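Local coordinates for amino acid ABC transporter, binding protein (Thermus thermophilus, PDB 3VV5) that binds the lysine analogue (S)-2-aminoethyl-L-cysteine as the solute-binding component of an amino acid ABC transporter involved in its uptake, at residues Phe49-Phe52 and Leu58-Phe61; Leu65-Ala70 and Pro77-Gln82; Arg247-Gln250 and Asp256-Cys259. All blocks are in the same frame, centred on the assembly; numbering follows the deposited sequence.

Contact 1. Residues Phe49-Phe52 and Leu58-Phe61; sequences FNYF and LTGF. With SLZ (L-thialysine), chain C.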
# COMPACT_ATOMS: atom_id res chain seq x y z
N PHE A 49 3.84 -5.10 3.38
CA PHE A 49 2.37 -4.89 3.44
C PHE A 49 1.56 -5.98 2.75
O PHE A 49 0.62 -6.54 3.34
CB PHE A 49 2.02 -3.51 2.88
CG PHE A 49 2.50 -2.39 3.76
CD1 PHE A 49 1.80 -2.09 4.94
CD2 PHE A 49 3.64 -1.67 3.45
CE1 PHE A 49 2.24 -1.10 5.79
CE2 PHE A 49 4.09 -0.65 4.30
CZ PHE A 49 3.38 -0.36 5.47
N ASN A 50 1.92 -6.26 1.49
CA ASN A 50 1.27 -7.33 0.73
C ASN A 50 2.25 -7.84 -0.32
O ASN A 50 2.70 -7.07 -1.18
CB ASN A 50 -0.08 -6.88 0.09
CG ASN A 50 0.07 -5.70 -0.90
OD1 ASN A 50 0.27 -5.89 -2.11
ND2 ASN A 50 -0.06 -4.47 -0.39
N TYR A 51 2.58 -9.12 -0.25
CA TYR A 51 3.68 -9.64 -1.07
C TYR A 51 3.62 -11.15 -1.06
O TYR A 51 3.06 -11.76 -0.15
CB TYR A 51 5.06 -9.14 -0.58
CG TYR A 51 5.50 -9.73 0.75
CD1 TYR A 51 6.36 -10.85 0.79
CD2 TYR A 51 5.03 -9.20 1.96
CE1 TYR A 51 6.75 -11.43 2.00
CE2 TYR A 51 5.42 -9.78 3.22
CZ TYR A 51 6.28 -10.89 3.21
OH TYR A 51 6.67 -11.48 4.40
N PHE A 52 4.20 -11.76 -2.07
CA PHE A 52 4.34 -13.21 -2.09
C PHE A 52 5.65 -13.58 -1.43
O PHE A 52 6.72 -13.11 -1.86
CB PHE A 52 4.29 -13.75 -3.52
CG PHE A 52 2.92 -13.73 -4.11
CD1 PHE A 52 2.05 -14.80 -3.92
CD2 PHE A 52 2.48 -12.62 -4.86
CE1 PHE A 52 0.76 -14.78 -4.46
CE2 PHE A 52 1.21 -12.61 -5.42
CZ PHE A 52 0.33 -13.69 -5.21
N LEU A 58 0.82 -15.53 -0.49
CA LEU A 58 0.53 -14.13 -0.24
C LEU A 58 0.50 -13.89 1.27
O LEU A 58 -0.18 -14.62 2.02
CB LEU A 58 -0.84 -13.81 -0.84
CG LEU A 58 -1.37 -12.41 -1.08
CD1 LEU A 58 -0.33 -11.51 -1.74
CD2 LEU A 58 -2.61 -12.58 -1.97
N THR A 59 1.25 -12.89 1.71
CA THR A 59 1.30 -12.54 3.13
C THR A 59 1.64 -11.05 3.29
O THR A 59 1.63 -10.26 2.30
CB THR A 59 2.27 -13.50 3.90
OG1 THR A 59 2.20 -13.26 5.32
CG2 THR A 59 3.71 -13.37 3.38
N GLY A 60 1.87 -10.65 4.52
CA GLY A 60 2.16 -9.26 4.83
C GLY A 60 1.15 -8.69 5.81
O GLY A 60 0.11 -9.30 6.07
N PHE A 61 1.45 -7.51 6.35
CA PHE A 61 0.54 -6.80 7.26
C PHE A 61 -0.90 -6.72 6.76
O PHE A 61 -1.86 -6.99 7.51
CB PHE A 61 1.10 -5.41 7.53
CG PHE A 61 0.23 -4.55 8.38
CD1 PHE A 61 0.06 -4.85 9.74
CD2 PHE A 61 -0.42 -3.46 7.83
CE1 PHE A 61 -0.75 -4.06 10.54
CE2 PHE A 61 -1.26 -2.66 8.62
CZ PHE A 61 -1.43 -2.95 9.98
N SLZ C . 0.98 4.23 -0.91
CA SLZ C . 1.00 3.93 -2.36
CB SLZ C . 0.58 2.46 -2.62
SG SLZ C . 1.84 1.22 -3.10
CD SLZ C . 0.69 -0.20 -3.18
CE SLZ C . 1.24 -1.52 -3.72
NZ SLZ C . 0.47 -2.62 -3.13
C SLZ C . -0.09 4.81 -2.96
O SLZ C . 0.01 5.12 -4.16
OXT SLZ C . -1.02 5.16 -2.20
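Y51 and T59 pair across two antiparallel strands, with Y51 N bonded to T59 O at 3.0 Å and T59 N returning to Y51 O at 2.8 Å; the second bond is the straighter, 166° at the hydrogen. From its CB the Y51 side chain turns back over the partner strand, because CG sits between the backbone N and the carbonyl carbon (chi1 70°). CD2 then passes T59 O, CE2 comes to 3.7 Å from G60 CA, and CZ meets T59 CG2 at 3.6 Å. The methyl thus lies over one ring face in a CH-pi contact, and OH at the tip still borders it. Strand 50-52 is central and 58-59 outer in a small three-stranded antiparallel sheet, in which F49 and N50 form a classic beta bulge opposite F46. On the other face of the hairpin, F52 and L58 make a non-hydrogen-bonded pair, with L58 CD1 above the centre of the F52 ring, 4.2 Å from its centroid. The CB of N50 points away from the partner strand and its amide ends beside the ligand. OD1 is bonded to G44 N and ND2 to E62 OE1, which fixes its rotation; NZ of the thialysine merely comes close, 3.3 Å from ND2. Beyond G60, the N-cap of helix 61-72, F61 CD2 meets the edge of the F49 ring at CD1, 3.9 Å away.

Contact 2. Residues Leu65-Ala70 and Pro77-Gln82; sequences LGNAIA and PRWIAQ
P77 rests its ring against helix 61-72, with CB 3.9 Å from A70 CB, while CG and CD border the same methyl slightly farther off. The N67 side chain crosses the proline at about a right angle, alongside its CB and CG. R78 points its side chain the other way, and its backbone bonds to I38 and I40 join this strand to strand 37-42. W79 again turns toward the helix. With CG beside the backbone N (chi1 -70°), the indole reaches G66, where the helix presents no side chain and its bare backbone receives the ring: CZ2 lies 4.0 Å from G66 CA. N67 approaches the NE1 edge of the same indole, its amide plane turned 81° from the ring plane, so that the two groups meet steeply rather than stack. I80 continues the ladder through backbone bonds to I40 and T42. The axes of helix segment 65-70 and strand segment 77-81 pass 9.3 Å apart at 149°, and both P77 and W79 also touch I40 of strand 37-42. Strand 37-42, helix 61-72 and the parallel strand 76-81 together form a beta-alpha-beta crossover, interrupted by the small antiparallel sheet, as in the alpha/beta lobes of periplasmic binding proteins.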
# COMPACT_ATOMS: atom_id res chain seq x y z
N LEU A 65 -4.32 -8.58 8.18
CA LEU A 65 -5.46 -7.73 8.54
C LEU A 65 -6.71 -8.11 7.76
O LEU A 65 -7.81 -8.27 8.34
CB LEU A 65 -5.15 -6.23 8.29
CG LEU A 65 -5.34 -5.11 9.32
CD1 LEU A 65 -5.73 -3.78 8.64
CD2 LEU A 65 -6.28 -5.37 10.50
N GLY A 66 -6.56 -8.25 6.44
CA GLY A 66 -7.67 -8.65 5.58
C GLY A 66 -8.25 -9.98 6.02
O GLY A 66 -9.48 -10.15 6.05
N ASN A 67 -7.38 -10.93 6.38
CA ASN A 67 -7.84 -12.24 6.88
C ASN A 67 -8.62 -12.12 8.21
O ASN A 67 -9.66 -12.76 8.37
CB ASN A 67 -6.68 -13.22 7.05
CG ASN A 67 -6.19 -13.82 5.72
OD1 ASN A 67 -5.07 -14.33 5.65
ND2 ASN A 67 -7.03 -13.82 4.71
N ALA A 68 -8.10 -11.31 9.14
CA ALA A 68 -8.74 -11.07 10.45
C ALA A 68 -10.11 -10.41 10.30
O ALA A 68 -11.06 -10.76 11.00
CB ALA A 68 -7.84 -10.21 11.35
N ILE A 69 -10.20 -9.44 9.39
CA ILE A 69 -11.47 -8.78 9.07
C ILE A 69 -12.49 -9.77 8.51
O ILE A 69 -13.62 -9.84 8.99
CB ILE A 69 -11.26 -7.62 8.07
CG1 ILE A 69 -10.61 -6.44 8.78
CG2 ILE A 69 -12.59 -7.22 7.43
CD1 ILE A 69 -10.12 -5.35 7.84
N ALA A 70 -12.08 -10.54 7.50
CA ALA A 70 -12.94 -11.59 6.95
C ALA A 70 -13.44 -12.55 8.04
O ALA A 70 -14.64 -12.90 8.09
CB ALA A 70 -12.20 -12.36 5.85
N PRO A 77 -11.93 -15.72 3.13
CA PRO A 77 -11.31 -14.79 2.16
C PRO A 77 -10.78 -15.51 0.91
O PRO A 77 -10.29 -16.64 1.01
CB PRO A 77 -10.17 -14.14 2.98
CG PRO A 77 -9.86 -15.12 4.09
CD PRO A 77 -11.08 -15.97 4.31
N ARG A 78 -10.93 -14.88 -0.24
CA ARG A 78 -10.37 -15.34 -1.51
C ARG A 78 -9.55 -14.21 -2.06
O ARG A 78 -10.09 -13.16 -2.40
CB ARG A 78 -11.46 -15.63 -2.54
CG ARG A 78 -11.15 -16.80 -3.47
CD ARG A 78 -9.78 -16.71 -4.18
NE ARG A 78 -9.70 -17.69 -5.26
CZ ARG A 78 -10.24 -17.52 -6.47
NH1 ARG A 78 -10.89 -16.40 -6.76
NH2 ARG A 78 -10.12 -18.48 -7.38
N TRP A 79 -8.24 -14.40 -2.14
CA TRP A 79 -7.37 -13.30 -2.53
C TRP A 79 -7.10 -13.36 -4.02
O TRP A 79 -6.87 -14.44 -4.59
CB TRP A 79 -6.05 -13.34 -1.75
CG TRP A 79 -6.19 -13.00 -0.29
CD1 TRP A 79 -6.49 -13.86 0.73
CD2 TRP A 79 -6.03 -11.70 0.30
NE1 TRP A 79 -6.53 -13.17 1.93
CE2 TRP A 79 -6.25 -11.85 1.69
CE3 TRP A 79 -5.73 -10.43 -0.21
CZ2 TRP A 79 -6.17 -10.77 2.58
CZ3 TRP A 79 -5.64 -9.34 0.68
CH2 TRP A 79 -5.87 -9.53 2.06
N ILE A 80 -7.11 -12.19 -4.64
CA ILE A 80 -6.79 -12.03 -6.06
C ILE A 80 -5.69 -10.98 -6.17
O ILE A 80 -5.91 -9.83 -5.81
CB ILE A 80 -8.04 -11.55 -6.84
CG1 ILE A 80 -9.26 -12.44 -6.55
CG2 ILE A 80 -7.73 -11.42 -8.37
CD1 ILE A 80 -9.62 -13.36 -7.69
N ALA A 81 -4.53 -11.39 -6.67
CA ALA A 81 -3.36 -10.52 -6.80
C ALA A 81 -3.24 -9.98 -8.23
O ALA A 81 -3.09 -10.74 -9.15
CB ALA A 81 -2.09 -11.28 -6.42
N GLN A 82 -3.27 -8.66 -8.38
CA GLN A 82 -3.24 -8.03 -9.71
C GLN A 82 -2.28 -6.85 -9.72
O GLN A 82 -1.94 -6.31 -8.67
CB GLN A 82 -4.64 -7.48 -10.06
CG GLN A 82 -5.76 -8.52 -10.18
CD GLN A 82 -5.75 -9.22 -11.52
OE1 GLN A 82 -5.31 -10.37 -11.64
NE2 GLN A 82 -6.22 -8.53 -12.55

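Contact 3. Residues Arg247-Gln250 and Asp256-Cys259; sequences RISQ and DVRC
S249 reaches from helix 244-253 to the chain that leaves it, and its hydroxyl takes a hydrogen bond from V257 N, 2.9 Å to OG. The serine's first torsion (chi1 -174°) swings OG away from its own backbone N and out toward the tail. The same oxygen donates to the carbonyl of E255, so one small group grips the outgoing backbone at two points. V257 adds a close contact: its CG2 lies 3.3 Å from S249 OG, and the buried valine leans on Y245 as well. D256 and R258 are locked together inside the tail. R258 leaves its backbone with chi1 79° and bends again at chi3 (68°), which folds the guanidinium back on the carboxylate side-on. Its NH2 bonds to D256 OD1 and its NE to OD2, each at 2.9 Å, the latter oxygen lying in the guanidinium plane at the edge. OD2 also accepts from R258 N at 3.1 Å, so this one oxygen takes two donors and its carboxylate is kept from rotating; the paired charges would probably favour the ionised acid. Just beyond, C259 is joined to C121 by a disulfide, and V257 also bonds through its backbone to C121. The D256-R258 unit is an Asx turn, lying between the end of helix 244-253 and that disulfide.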
# COMPACT_ATOMS: atom_id res chain seq x y z
N ARG A 247 -1.70 -6.67 17.79
CA ARG A 247 -0.89 -7.89 17.62
C ARG A 247 -0.31 -7.99 16.20
O ARG A 247 0.84 -8.42 15.99
CB ARG A 247 -1.71 -9.17 17.91
CG ARG A 247 -0.90 -10.44 17.53
CD ARG A 247 -1.66 -11.71 17.26
NE ARG A 247 -2.76 -11.64 16.31
CZ ARG A 247 -2.75 -12.16 15.08
NH1 ARG A 247 -1.66 -12.76 14.59
NH2 ARG A 247 -3.85 -12.05 14.33
N ILE A 248 -1.12 -7.64 15.21
CA ILE A 248 -0.69 -7.77 13.82
C ILE A 248 0.31 -6.67 13.47
O ILE A 248 1.29 -6.92 12.78
CB ILE A 248 -1.89 -7.79 12.84
CG1 ILE A 248 -2.70 -9.08 13.03
CG2 ILE A 248 -1.42 -7.60 11.39
CD1 ILE A 248 -4.05 -9.12 12.22
N SER A 249 0.06 -5.46 13.96
CA SER A 249 1.00 -4.35 13.74
C SER A 249 2.35 -4.66 14.40
O SER A 249 3.40 -4.48 13.80
CB SER A 249 0.44 -3.02 14.23
OG SER A 249 1.29 -1.94 13.88
N GLN A 250 2.31 -5.18 15.63
CA GLN A 250 3.53 -5.59 16.33
C GLN A 250 4.31 -6.70 15.61
O GLN A 250 5.53 -6.66 15.53
CB GLN A 250 3.21 -6.00 17.77
CG GLN A 250 2.82 -4.84 18.71
CD GLN A 250 3.95 -3.84 18.94
OE1 GLN A 250 5.14 -4.18 18.86
NE2 GLN A 250 3.57 -2.60 19.27
N ASP A 256 2.97 0.16 16.74
CA ASP A 256 1.60 0.31 16.31
C ASP A 256 1.57 1.39 15.25
O ASP A 256 1.92 2.55 15.51
CB ASP A 256 0.67 0.64 17.48
CG ASP A 256 -0.80 0.40 17.16
OD1 ASP A 256 -1.45 -0.43 17.86
OD2 ASP A 256 -1.30 1.03 16.20
N VAL A 257 1.18 1.00 14.04
CA VAL A 257 1.21 1.90 12.91
C VAL A 257 -0.14 2.55 12.58
O VAL A 257 -0.29 3.12 11.50
CB VAL A 257 1.79 1.19 11.65
CG1 VAL A 257 3.23 0.80 11.90
CG2 VAL A 257 0.93 -0.04 11.24
N ARG A 258 -1.11 2.48 13.50
CA ARG A 258 -2.46 3.06 13.25
C ARG A 258 -2.43 4.58 13.13
O ARG A 258 -1.52 5.22 13.64
CB ARG A 258 -3.48 2.64 14.33
CG ARG A 258 -3.40 3.40 15.67
CD ARG A 258 -4.38 2.81 16.71
NE ARG A 258 -4.00 1.47 17.15
CZ ARG A 258 -4.76 0.65 17.88
NH1 ARG A 258 -5.97 1.02 18.27
NH2 ARG A 258 -4.30 -0.54 18.23
N CYS A 259 -3.40 5.15 12.43
CA CYS A 259 -3.52 6.60 12.36
C CYS A 259 -3.77 7.12 13.76
O CYS A 259 -4.60 6.56 14.49
CB CYS A 259 -4.60 7.02 11.37
SG CYS A 259 -4.02 6.68 9.68

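How the contacts relate
Contact 1 touches both others, its centre 10 Å from that of contact 2 and 15 Å from that of contact 3, which are themselves 18 Å apart. Toward contact 2, L58 CD2 packs on W79 CB at 3.5 Å and F52 CZ on A81 CB at 3.6 Å; toward contact 3, the F61 ring brings CD1 to 3.5 Å from I248 CG2 and CE1 to 3.7 Å from S249 CA. Contacts 2 and 3 meet more sparsely, through A68 CB and I248 CD1 at 4.0 Å. Contact 1 alone reaches the ligand pocket, through N50; the side chains of W79 and V257 stand about 10 Å and 13 Å from the thialysine.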